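Local coordinates for 373aa long hypothetical citrate synthase (Sulfolobus tokodaii, PDB 1VGP), which is of unknown function but is probably a member of the citrate synthase family, with a predominantly helical fold and two chains in its assembly, at residues 152-155 / 161-164; 233-238 / 289-294; 238-243 / 297-302; 315-320 / 325-330. All coordinates share one frame; numbering follows the deposited sequence.

Interaction 1: 152-155 / 161-164; sequences NFLY and RPNE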
# COMPACT_ATOMS: atom_id res chain seq x y z
N ASN A 152 -15.23 -13.90 -20.48
CA ASN A 152 -13.82 -14.01 -20.84
C ASN A 152 -12.97 -14.47 -19.66
O ASN A 152 -11.99 -15.20 -19.83
CB ASN A 152 -13.30 -12.66 -21.36
CG ASN A 152 -11.82 -12.71 -21.72
OD1 ASN A 152 -11.42 -13.39 -22.67
ND2 ASN A 152 -11.00 -11.99 -20.96
N PHE A 153 -13.35 -14.04 -18.46
CA PHE A 153 -12.67 -14.50 -17.26
C PHE A 153 -12.68 -16.02 -17.21
O PHE A 153 -11.64 -16.64 -17.10
CB PHE A 153 -13.34 -13.93 -16.00
CG PHE A 153 -12.42 -13.80 -14.81
CD1 PHE A 153 -11.36 -14.68 -14.63
CD2 PHE A 153 -12.63 -12.81 -13.85
CE1 PHE A 153 -10.52 -14.57 -13.51
CE2 PHE A 153 -11.79 -12.70 -12.74
CZ PHE A 153 -10.74 -13.58 -12.57
N LEU A 154 -13.86 -16.61 -17.31
CA LEU A 154 -13.98 -18.06 -17.24
C LEU A 154 -13.33 -18.72 -18.46
O LEU A 154 -12.73 -19.80 -18.35
CB LEU A 154 -15.46 -18.46 -17.15
CG LEU A 154 -16.20 -17.99 -15.90
CD1 LEU A 154 -17.55 -18.71 -15.81
CD2 LEU A 154 -15.35 -18.27 -14.66
N TYR A 155 -13.46 -18.07 -19.61
CA TYR A 155 -12.79 -18.52 -20.81
C TYR A 155 -11.29 -18.73 -20.59
O TYR A 155 -10.76 -19.81 -20.88
CB TYR A 155 -12.99 -17.51 -21.95
CG TYR A 155 -12.09 -17.77 -23.14
CD1 TYR A 155 -12.05 -19.03 -23.74
CD2 TYR A 155 -11.27 -16.77 -23.64
CE1 TYR A 155 -11.20 -19.28 -24.82
CE2 TYR A 155 -10.41 -17.00 -24.71
CZ TYR A 155 -10.38 -18.26 -25.30
OH TYR A 155 -9.54 -18.49 -26.36
N ARG A 161 -15.11 -21.59 -23.98
CA ARG A 161 -16.20 -20.72 -23.57
C ARG A 161 -17.04 -21.45 -22.52
O ARG A 161 -17.33 -22.64 -22.66
CB ARG A 161 -17.10 -20.36 -24.76
CG ARG A 161 -16.35 -19.77 -25.94
CD ARG A 161 -16.48 -18.25 -25.98
NE ARG A 161 -17.87 -17.80 -26.07
CZ ARG A 161 -18.44 -17.34 -27.18
NH1 ARG A 161 -17.79 -17.38 -28.33
NH2 ARG A 161 -19.67 -16.84 -27.13
N PRO A 162 -17.41 -20.75 -21.44
CA PRO A 162 -18.28 -21.33 -20.42
C PRO A 162 -19.74 -21.33 -20.86
O PRO A 162 -20.16 -20.45 -21.60
CB PRO A 162 -18.05 -20.41 -19.22
CG PRO A 162 -17.76 -19.09 -19.84
CD PRO A 162 -16.91 -19.42 -21.05
N ASN A 163 -20.50 -22.31 -20.39
CA ASN A 163 -21.95 -22.30 -20.60
C ASN A 163 -22.56 -21.07 -19.96
O ASN A 163 -21.94 -20.44 -19.10
CB ASN A 163 -22.59 -23.57 -20.05
CG ASN A 163 -22.62 -23.61 -18.53
OD1 ASN A 163 -21.99 -24.44 -17.91
ND2 ASN A 163 -23.39 -22.70 -17.94
N GLU A 164 -23.77 -20.72 -20.36
CA GLU A 164 -24.29 -19.41 -20.02
C GLU A 164 -24.67 -19.22 -18.56
O GLU A 164 -24.69 -18.09 -18.09
CB GLU A 164 -25.48 -19.07 -20.92
CG GLU A 164 -25.19 -17.93 -21.87
CD GLU A 164 -24.81 -18.41 -23.26
OE1 GLU A 164 -24.21 -17.62 -24.02
OE2 GLU A 164 -25.11 -19.57 -23.58
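L154 and P162 form the close part of this contact, where the chain leaves helix 149-158 and folds back over it. L154 CB lies 3.6 Å from P162 CG, and L154 CD1 lies 3.8 Å from P162 CB, so the leucine crosses the proline ring obliquely, touching its CB and CG. The L154 branch is set beside its own backbone N (chi1 -64°), which carries CD1 forward to the ring. Proline suits a connection of this kind: it has no N-H to satisfy and offers a compact apolar ring, whose CD also comes within 4.0 Å of Y155 N.

Toward solvent the contact is looser. Across it the Y155 ring approaches R161 through the main chain, Y155 CD1 standing 4.0 Å from R161 N at an oblique angle, while Y155 CB is 4.5 Å from P162 CD. R161 is exposed, and its guanidinium forms a salt bridge with E151 of the same helix 149-158. That charged partner suits an arginine at the surface. Beyond the apolar part, helix 164-175 continues the packing: L154 rests on K166 and M170, and P162 on S167, so the connection joins helix 149-158 to the helix that follows it.

Interaction 2: 233-238 / 289-294; sequences EKVNDY and AEKVEE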
# COMPACT_ATOMS: atom_id res chain seq x y z
N GLU A 233 -26.07 -35.09 7.38
CA GLU A 233 -26.78 -35.76 8.46
C GLU A 233 -25.99 -35.42 9.70
O GLU A 233 -26.42 -35.60 10.84
CB GLU A 233 -26.77 -37.27 8.22
CG GLU A 233 -26.64 -37.65 6.74
CD GLU A 233 -27.87 -37.25 5.91
OE1 GLU A 233 -27.83 -37.43 4.67
OE2 GLU A 233 -28.85 -36.75 6.50
N LYS A 234 -24.81 -34.88 9.43
CA LYS A 234 -23.70 -34.79 10.36
C LYS A 234 -23.66 -33.34 10.84
O LYS A 234 -22.99 -33.00 11.81
CB LYS A 234 -22.42 -35.14 9.60
CG LYS A 234 -21.41 -35.92 10.39
CD LYS A 234 -20.80 -37.03 9.55
CE LYS A 234 -19.58 -37.63 10.24
NZ LYS A 234 -19.16 -38.92 9.62
N VAL A 235 -24.42 -32.50 10.13
CA VAL A 235 -24.27 -31.06 10.21
C VAL A 235 -24.74 -30.51 11.55
O VAL A 235 -24.08 -29.65 12.14
CB VAL A 235 -25.03 -30.38 9.02
CG1 VAL A 235 -26.15 -31.27 8.55
CG2 VAL A 235 -25.57 -29.01 9.44
N ASN A 236 -25.86 -31.01 12.05
CA ASN A 236 -26.39 -30.52 13.32
C ASN A 236 -25.51 -30.79 14.54
O ASN A 236 -25.43 -29.93 15.41
CB ASN A 236 -27.80 -31.05 13.55
CG ASN A 236 -28.84 -30.26 12.78
OD1 ASN A 236 -28.51 -29.43 11.94
ND2 ASN A 236 -30.11 -30.54 13.05
N ASP A 237 -24.85 -31.95 14.63
CA ASP A 237 -23.96 -32.17 15.77
C ASP A 237 -22.75 -31.26 15.62
O ASP A 237 -22.25 -30.71 16.60
CB ASP A 237 -23.47 -33.61 15.86
CG ASP A 237 -24.57 -34.60 16.24
OD1 ASP A 237 -25.38 -34.30 17.13
OD2 ASP A 237 -24.61 -35.69 15.62
N TYR A 238 -22.28 -31.12 14.39
CA TYR A 238 -21.12 -30.30 14.10
C TYR A 238 -21.35 -28.87 14.57
O TYR A 238 -20.58 -28.33 15.36
CB TYR A 238 -20.82 -30.33 12.59
CG TYR A 238 -19.64 -29.48 12.16
CD1 TYR A 238 -18.37 -30.03 12.01
CD2 TYR A 238 -19.80 -28.11 11.90
CE1 TYR A 238 -17.28 -29.25 11.61
CE2 TYR A 238 -18.72 -27.33 11.51
CZ TYR A 238 -17.46 -27.90 11.37
OH TYR A 238 -16.39 -27.10 10.99
N ALA A 289 -24.70 -27.10 3.10
CA ALA A 289 -24.81 -25.66 3.32
C ALA A 289 -26.24 -25.23 3.67
O ALA A 289 -26.45 -24.38 4.54
CB ALA A 289 -24.32 -24.92 2.07
N GLU A 290 -27.22 -25.81 2.99
CA GLU A 290 -28.60 -25.50 3.32
C GLU A 290 -28.93 -25.95 4.73
O GLU A 290 -29.51 -25.19 5.51
CB GLU A 290 -29.55 -26.18 2.32
CG GLU A 290 -30.19 -25.18 1.38
CD GLU A 290 -30.87 -25.84 0.20
OE1 GLU A 290 -31.16 -25.13 -0.79
OE2 GLU A 290 -31.11 -27.07 0.27
N LYS A 291 -28.54 -27.17 5.06
CA LYS A 291 -28.69 -27.68 6.41
C LYS A 291 -28.06 -26.76 7.46
O LYS A 291 -28.65 -26.49 8.51
CB LYS A 291 -28.07 -29.07 6.51
CG LYS A 291 -29.06 -30.19 6.30
CD LYS A 291 -29.71 -30.58 7.61
CE LYS A 291 -31.07 -31.20 7.35
NZ LYS A 291 -31.85 -30.40 6.35
N VAL A 292 -26.85 -26.28 7.17
CA VAL A 292 -26.17 -25.34 8.06
C VAL A 292 -26.91 -24.01 8.11
O VAL A 292 -27.07 -23.43 9.18
CB VAL A 292 -24.72 -25.10 7.60
CG1 VAL A 292 -24.04 -24.10 8.51
CG2 VAL A 292 -23.96 -26.40 7.59
N GLU A 293 -27.37 -23.53 6.95
CA GLU A 293 -28.13 -22.28 6.88
C GLU A 293 -29.36 -22.39 7.77
O GLU A 293 -29.69 -21.47 8.53
CB GLU A 293 -28.57 -22.00 5.44
CG GLU A 293 -29.33 -20.68 5.27
CD GLU A 293 -30.01 -20.55 3.92
OE1 GLU A 293 -29.78 -21.41 3.05
OE2 GLU A 293 -30.79 -19.59 3.73
N GLU A 294 -30.04 -23.52 7.66
CA GLU A 294 -31.28 -23.76 8.39
C GLU A 294 -31.05 -23.66 9.90
O GLU A 294 -31.65 -22.82 10.57
CB GLU A 294 -31.81 -25.13 8.00
CG GLU A 294 -33.19 -25.46 8.54
CD GLU A 294 -33.84 -26.61 7.79
OE1 GLU A 294 -34.93 -27.07 8.21
OE2 GLU A 294 -33.26 -27.05 6.77
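V235, in the first turn of helix 235-244, packs on K291 and V292 of helix 281-300 in a helix-helix contact between elements far apart in sequence. The backbones come closest here, with V235 CA and V292 CA 6.4 Å apart.

The two methyls of V235 divide the work. CG1 meets the aliphatic part of the lysine, lying 3.6 Å from K291 CB and 3.7 Å from K291 CD, the two side chains crossing at about a right angle. CG2 turns to the valine instead and stands 3.6 Å from V292 CG2. V292 places that methyl beside its own backbone N, with CG1 anti to the N (chi1 179°), and V235 CG2 is also within 3.8 Å of V292 N. Branching at CB makes valine well suited to the site: a short, broad side chain can touch two neighbouring residues of the other helix while the main chains stay close.

K291 serves two surroundings at once. Its first methylenes cover V235, but the chain bends at chi2 (-88°) and again near its end, and the amino group is carried away from the valine to a long salt bridge with E294, K291 NZ to E294 OE2 3.7 Å. A lysine at the border of an apolar patch can thus bury its stem and keep its charge outside. I229 touches both valines, and M225 and F311 also reach V292. This is plain helix-helix packing within a predominantly helical citrate synthase-like fold, an apolar centre with a lysine stem at its border.

Interaction 3: 238-243 / 297-302; sequences YILNRL and IKYLGP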
# COMPACT_ATOMS: atom_id res chain seq x y z
N TYR A 238 -22.28 -31.12 14.39
CA TYR A 238 -21.12 -30.30 14.10
C TYR A 238 -21.35 -28.87 14.57
O TYR A 238 -20.58 -28.33 15.36
CB TYR A 238 -20.82 -30.33 12.59
CG TYR A 238 -19.64 -29.48 12.16
CD1 TYR A 238 -18.37 -30.03 12.01
CD2 TYR A 238 -19.80 -28.11 11.90
CE1 TYR A 238 -17.28 -29.25 11.61
CE2 TYR A 238 -18.72 -27.33 11.51
CZ TYR A 238 -17.46 -27.90 11.37
OH TYR A 238 -16.39 -27.10 10.99
N ILE A 239 -22.44 -28.26 14.09
CA ILE A 239 -22.70 -26.86 14.37
C ILE A 239 -23.03 -26.65 15.84
O ILE A 239 -22.56 -25.69 16.46
CB ILE A 239 -23.86 -26.33 13.49
CG1 ILE A 239 -23.30 -25.77 12.19
CG2 ILE A 239 -24.62 -25.23 14.22
CD1 ILE A 239 -23.24 -26.77 11.09
N LEU A 240 -23.83 -27.54 16.39
CA LEU A 240 -24.22 -27.42 17.79
C LEU A 240 -23.02 -27.61 18.68
O LEU A 240 -22.88 -26.97 19.73
CB LEU A 240 -25.33 -28.43 18.12
CG LEU A 240 -26.74 -27.85 18.33
CD1 LEU A 240 -26.88 -26.48 17.65
CD2 LEU A 240 -27.76 -28.81 17.79
N ASN A 241 -22.11 -28.48 18.26
CA ASN A 241 -20.86 -28.62 18.99
C ASN A 241 -20.07 -27.33 18.94
O ASN A 241 -19.46 -26.92 19.93
CB ASN A 241 -20.02 -29.75 18.41
CG ASN A 241 -18.78 -30.01 19.23
OD1 ASN A 241 -17.66 -29.73 18.80
ND2 ASN A 241 -18.97 -30.52 20.45
N ARG A 242 -20.07 -26.69 17.79
CA ARG A 242 -19.31 -25.47 17.60
C ARG A 242 -19.86 -24.38 18.52
O ARG A 242 -19.10 -23.65 19.17
CB ARG A 242 -19.41 -25.06 16.13
CG ARG A 242 -18.25 -24.26 15.60
CD ARG A 242 -17.69 -24.87 14.33
NE ARG A 242 -16.24 -24.81 14.38
CZ ARG A 242 -15.55 -23.69 14.22
NH1 ARG A 242 -14.31 -23.59 14.69
NH2 ARG A 242 -16.10 -22.68 13.58
N LEU A 243 -21.18 -24.27 18.58
CA LEU A 243 -21.83 -23.19 19.32
C LEU A 243 -21.65 -23.35 20.82
O LEU A 243 -21.56 -22.36 21.55
CB LEU A 243 -23.33 -23.14 18.99
CG LEU A 243 -23.67 -22.78 17.55
CD1 LEU A 243 -25.15 -22.98 17.31
CD2 LEU A 243 -23.27 -21.34 17.27
N ILE A 297 -29.47 -20.16 11.05
CA ILE A 297 -30.47 -19.11 11.21
C ILE A 297 -31.33 -19.33 12.47
O ILE A 297 -31.63 -18.38 13.20
CB ILE A 297 -31.39 -19.02 9.97
CG1 ILE A 297 -30.58 -18.52 8.76
CG2 ILE A 297 -32.55 -18.09 10.23
CD1 ILE A 297 -31.36 -18.53 7.46
N LYS A 298 -31.70 -20.58 12.72
CA LYS A 298 -32.50 -20.93 13.89
C LYS A 298 -31.85 -20.44 15.17
O LYS A 298 -32.43 -19.66 15.92
CB LYS A 298 -32.72 -22.44 13.95
CG LYS A 298 -33.62 -22.92 15.08
CD LYS A 298 -33.46 -24.42 15.28
CE LYS A 298 -34.28 -24.94 16.45
NZ LYS A 298 -35.33 -25.89 15.99
N TYR A 299 -30.62 -20.89 15.43
CA TYR A 299 -29.94 -20.56 16.69
C TYR A 299 -29.35 -19.16 16.75
O TYR A 299 -29.34 -18.52 17.81
CB TYR A 299 -28.84 -21.58 16.98
CG TYR A 299 -29.37 -22.83 17.65
CD1 TYR A 299 -29.28 -22.99 19.03
CD2 TYR A 299 -29.98 -23.83 16.90
CE1 TYR A 299 -29.79 -24.12 19.65
CE2 TYR A 299 -30.49 -24.97 17.51
CZ TYR A 299 -30.40 -25.11 18.88
OH TYR A 299 -30.89 -26.24 19.48
N LEU A 300 -28.85 -18.66 15.62
CA LEU A 300 -28.11 -17.40 15.61
C LEU A 300 -28.96 -16.23 15.14
O LEU A 300 -28.68 -15.08 15.48
CB LEU A 300 -26.89 -17.54 14.70
CG LEU A 300 -25.64 -18.15 15.34
CD1 LEU A 300 -26.03 -19.35 16.20
CD2 LEU A 300 -24.68 -18.56 14.24
N GLY A 301 -29.99 -16.53 14.36
CA GLY A 301 -30.78 -15.46 13.75
C GLY A 301 -31.35 -14.48 14.76
O GLY A 301 -31.27 -13.28 14.56
N PRO A 302 -31.95 -14.98 15.86
CA PRO A 302 -32.46 -14.12 16.92
C PRO A 302 -31.43 -13.19 17.58
O PRO A 302 -31.82 -12.23 18.24
CB PRO A 302 -33.06 -15.11 17.93
CG PRO A 302 -32.54 -16.44 17.53
CD PRO A 302 -32.35 -16.38 16.06
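The backbone bond from G301 N to I297 O, 2.7 Å, spans the helical turn that presents Y299 and L300 to L240 and L243 of helix 235-244. No polar bond crosses between the segments; the contact itself is made of methyls and a ring.

L240 sends CD1 over the centre of one face of the Y299 ring, a CH-pi contact 4.0 Å from the centroid and only 13° off the ring normal. The leucine and the tyrosine approach at about a right angle, so a methyl bears on the flat aromatic surface. One turn further along the same side of the helix, both methyls of L243 touch L300 CD1, CD2 at 3.6 Å, and L243 CD1 also reaches Y299 CB at 4.0 Å. In L243 the branch stands beside the backbone N (chi1 -66°), which leads both methyls across to the other helix.

The forked end of L243 spans two partners, whereas L240 lays one methyl over the ring; tyrosine can offer an apolar face at an exposed position. L300, buried, also touches R248 and I305, and L240 touches I295. Side chains spaced i, i+3 facing a second helix are what helix-helix packing uses, here near the C-terminal end of helix 281-300 in a mainly helical fold.

Interaction 4: 315-320 / 325-330; sequences IVFYSL and DFFPAV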
# COMPACT_ATOMS: atom_id res chain seq x y z
N ILE A 315 -18.83 -21.62 -2.33
CA ILE A 315 -19.35 -22.72 -3.13
C ILE A 315 -19.26 -22.34 -4.60
O ILE A 315 -18.81 -23.13 -5.44
CB ILE A 315 -20.81 -23.05 -2.77
CG1 ILE A 315 -20.86 -23.79 -1.43
CG2 ILE A 315 -21.43 -23.94 -3.84
CD1 ILE A 315 -22.27 -24.05 -0.93
N VAL A 316 -19.71 -21.13 -4.92
CA VAL A 316 -19.75 -20.66 -6.29
C VAL A 316 -18.36 -20.62 -6.94
O VAL A 316 -18.14 -21.24 -7.98
CB VAL A 316 -20.37 -19.25 -6.37
CG1 VAL A 316 -20.11 -18.61 -7.74
CG2 VAL A 316 -21.87 -19.34 -6.09
N PHE A 317 -17.44 -19.90 -6.31
CA PHE A 317 -16.07 -19.84 -6.79
C PHE A 317 -15.53 -21.25 -7.06
O PHE A 317 -14.81 -21.49 -8.03
CB PHE A 317 -15.18 -19.12 -5.76
CG PHE A 317 -15.35 -17.62 -5.74
CD1 PHE A 317 -15.70 -16.91 -6.88
CD2 PHE A 317 -15.16 -16.91 -4.55
CE1 PHE A 317 -15.85 -15.52 -6.86
CE2 PHE A 317 -15.30 -15.52 -4.52
CZ PHE A 317 -15.65 -14.82 -5.68
N TYR A 318 -15.89 -22.18 -6.18
CA TYR A 318 -15.47 -23.56 -6.30
C TYR A 318 -16.11 -24.17 -7.55
O TYR A 318 -15.40 -24.65 -8.43
CB TYR A 318 -15.91 -24.32 -5.04
CG TYR A 318 -15.27 -25.68 -4.84
CD1 TYR A 318 -16.05 -26.83 -4.79
CD2 TYR A 318 -13.88 -25.81 -4.65
CE1 TYR A 318 -15.49 -28.08 -4.56
CE2 TYR A 318 -13.31 -27.05 -4.41
CZ TYR A 318 -14.11 -28.18 -4.37
OH TYR A 318 -13.58 -29.43 -4.14
N SER A 319 -17.43 -24.13 -7.64
CA SER A 319 -18.12 -24.65 -8.81
C SER A 319 -17.60 -24.06 -10.11
O SER A 319 -17.69 -24.70 -11.15
CB SER A 319 -19.62 -24.37 -8.73
OG SER A 319 -20.07 -24.56 -7.41
N LEU A 320 -17.07 -22.85 -10.05
CA LEU A 320 -16.69 -22.14 -11.26
C LEU A 320 -15.25 -22.48 -11.68
O LEU A 320 -14.75 -21.97 -12.67
CB LEU A 320 -16.85 -20.63 -11.06
CG LEU A 320 -18.29 -20.13 -11.11
CD1 LEU A 320 -18.34 -18.63 -10.88
CD2 LEU A 320 -18.90 -20.47 -12.45
N ASP A 325 -7.44 -20.70 -2.87
CA ASP A 325 -6.53 -19.60 -2.56
C ASP A 325 -6.52 -18.55 -3.66
O ASP A 325 -5.79 -17.56 -3.60
CB ASP A 325 -5.11 -20.11 -2.28
CG ASP A 325 -4.58 -21.00 -3.37
OD1 ASP A 325 -3.59 -21.72 -3.11
OD2 ASP A 325 -5.14 -20.96 -4.49
N PHE A 326 -7.36 -18.77 -4.66
CA PHE A 326 -7.60 -17.77 -5.69
C PHE A 326 -8.83 -16.93 -5.38
O PHE A 326 -9.06 -15.91 -6.02
CB PHE A 326 -7.78 -18.46 -7.04
CG PHE A 326 -6.50 -18.65 -7.79
CD1 PHE A 326 -6.07 -17.69 -8.70
CD2 PHE A 326 -5.72 -19.78 -7.58
CE1 PHE A 326 -4.87 -17.86 -9.39
CE2 PHE A 326 -4.52 -19.96 -8.27
CZ PHE A 326 -4.10 -18.99 -9.18
N PHE A 327 -9.62 -17.36 -4.41
CA PHE A 327 -10.88 -16.69 -4.10
C PHE A 327 -10.69 -15.20 -3.81
O PHE A 327 -11.36 -14.35 -4.40
CB PHE A 327 -11.58 -17.38 -2.92
CG PHE A 327 -12.06 -18.78 -3.21
CD1 PHE A 327 -12.61 -19.56 -2.20
CD2 PHE A 327 -11.94 -19.34 -4.48
CE1 PHE A 327 -13.05 -20.86 -2.45
CE2 PHE A 327 -12.38 -20.64 -4.74
CZ PHE A 327 -12.94 -21.40 -3.73
N PRO A 328 -9.77 -14.86 -2.88
CA PRO A 328 -9.51 -13.44 -2.59
C PRO A 328 -9.13 -12.62 -3.82
O PRO A 328 -9.54 -11.46 -3.96
CB PRO A 328 -8.37 -13.48 -1.57
CG PRO A 328 -7.80 -14.85 -1.67
CD PRO A 328 -8.96 -15.73 -2.02
N ALA A 329 -8.34 -13.22 -4.71
CA ALA A 329 -7.90 -12.53 -5.93
C ALA A 329 -9.04 -12.26 -6.93
O ALA A 329 -9.03 -11.24 -7.61
CB ALA A 329 -6.79 -13.32 -6.58
N VAL A 330 -10.00 -13.19 -7.02
CA VAL A 330 -11.22 -12.96 -7.80
C VAL A 330 -12.09 -11.87 -7.14
O VAL A 330 -12.68 -11.04 -7.83
CB VAL A 330 -12.07 -14.26 -7.94
CG1 VAL A 330 -13.24 -14.04 -8.89
CG2 VAL A 330 -11.20 -15.41 -8.45
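F317 is the bump of this contact, and the hollow that receives it lies between F327 and V330, one turn apart on helix 327-346. The base of F317 fits over the rim of the F327 ring: F317 CB sits 3.7 Å from the centroid, over one face, in a CH-pi contact. The phenyl group beyond it slides past F327 in the opposite sense, an oblique pair with ring planes at 38° and centroids 5.4 Å apart.

Different corners of the F317 ring touch the two walls. CD2 lies 3.9 Å from F327 CG, and CE1 meets V330 CG1 obliquely at 3.6 Å. The ring is set beside its own backbone N (chi1 -76°), and this swings it into the hollow. Phenylalanine suits both places, since a broad flat ring can touch several groups at once, while V330 supplies a short wall. F327 in turn fits against the start of Y318, its CZ 3.9 Å from Y318 N; the Y318 hydroxyl is hydrogen-bonded to K227.

S319, on another side of the helix, gives its hydroxyl to I315 O (S319 OG to I315 O 2.7 Å), a local bond suited to a small polar residue in buried surroundings. Around the pair, helix 164-175 meets F317 through T173 and V330 through M170, Y318 touches I282 and L285 of helix 281-300, and Y220 and F327 meet edge-to-face.

How the interactions relate
Interaction 4 is the most central and aromatic contact, whereas interactions 2 and 3 lie farther out, and interaction 1 is a partly exposed connection. Interactions 2 and 3 hold the same two helices, 235-244 and 281-300, at successive points: the buried valines of the first give way to a partly exposed set of leucines and a tyrosine, with L300 buried, and V292 of one packs on I239 of the other. Helix 281-300 also reaches interaction 4, where A289 touches I315; L154 of interaction 1 packs on L320 of interaction 4. No hydrogen bond crosses between the segments in any of the four, so all are made mainly of apolar packing, with charged groups kept to the outer borders of interactions 1 and 2.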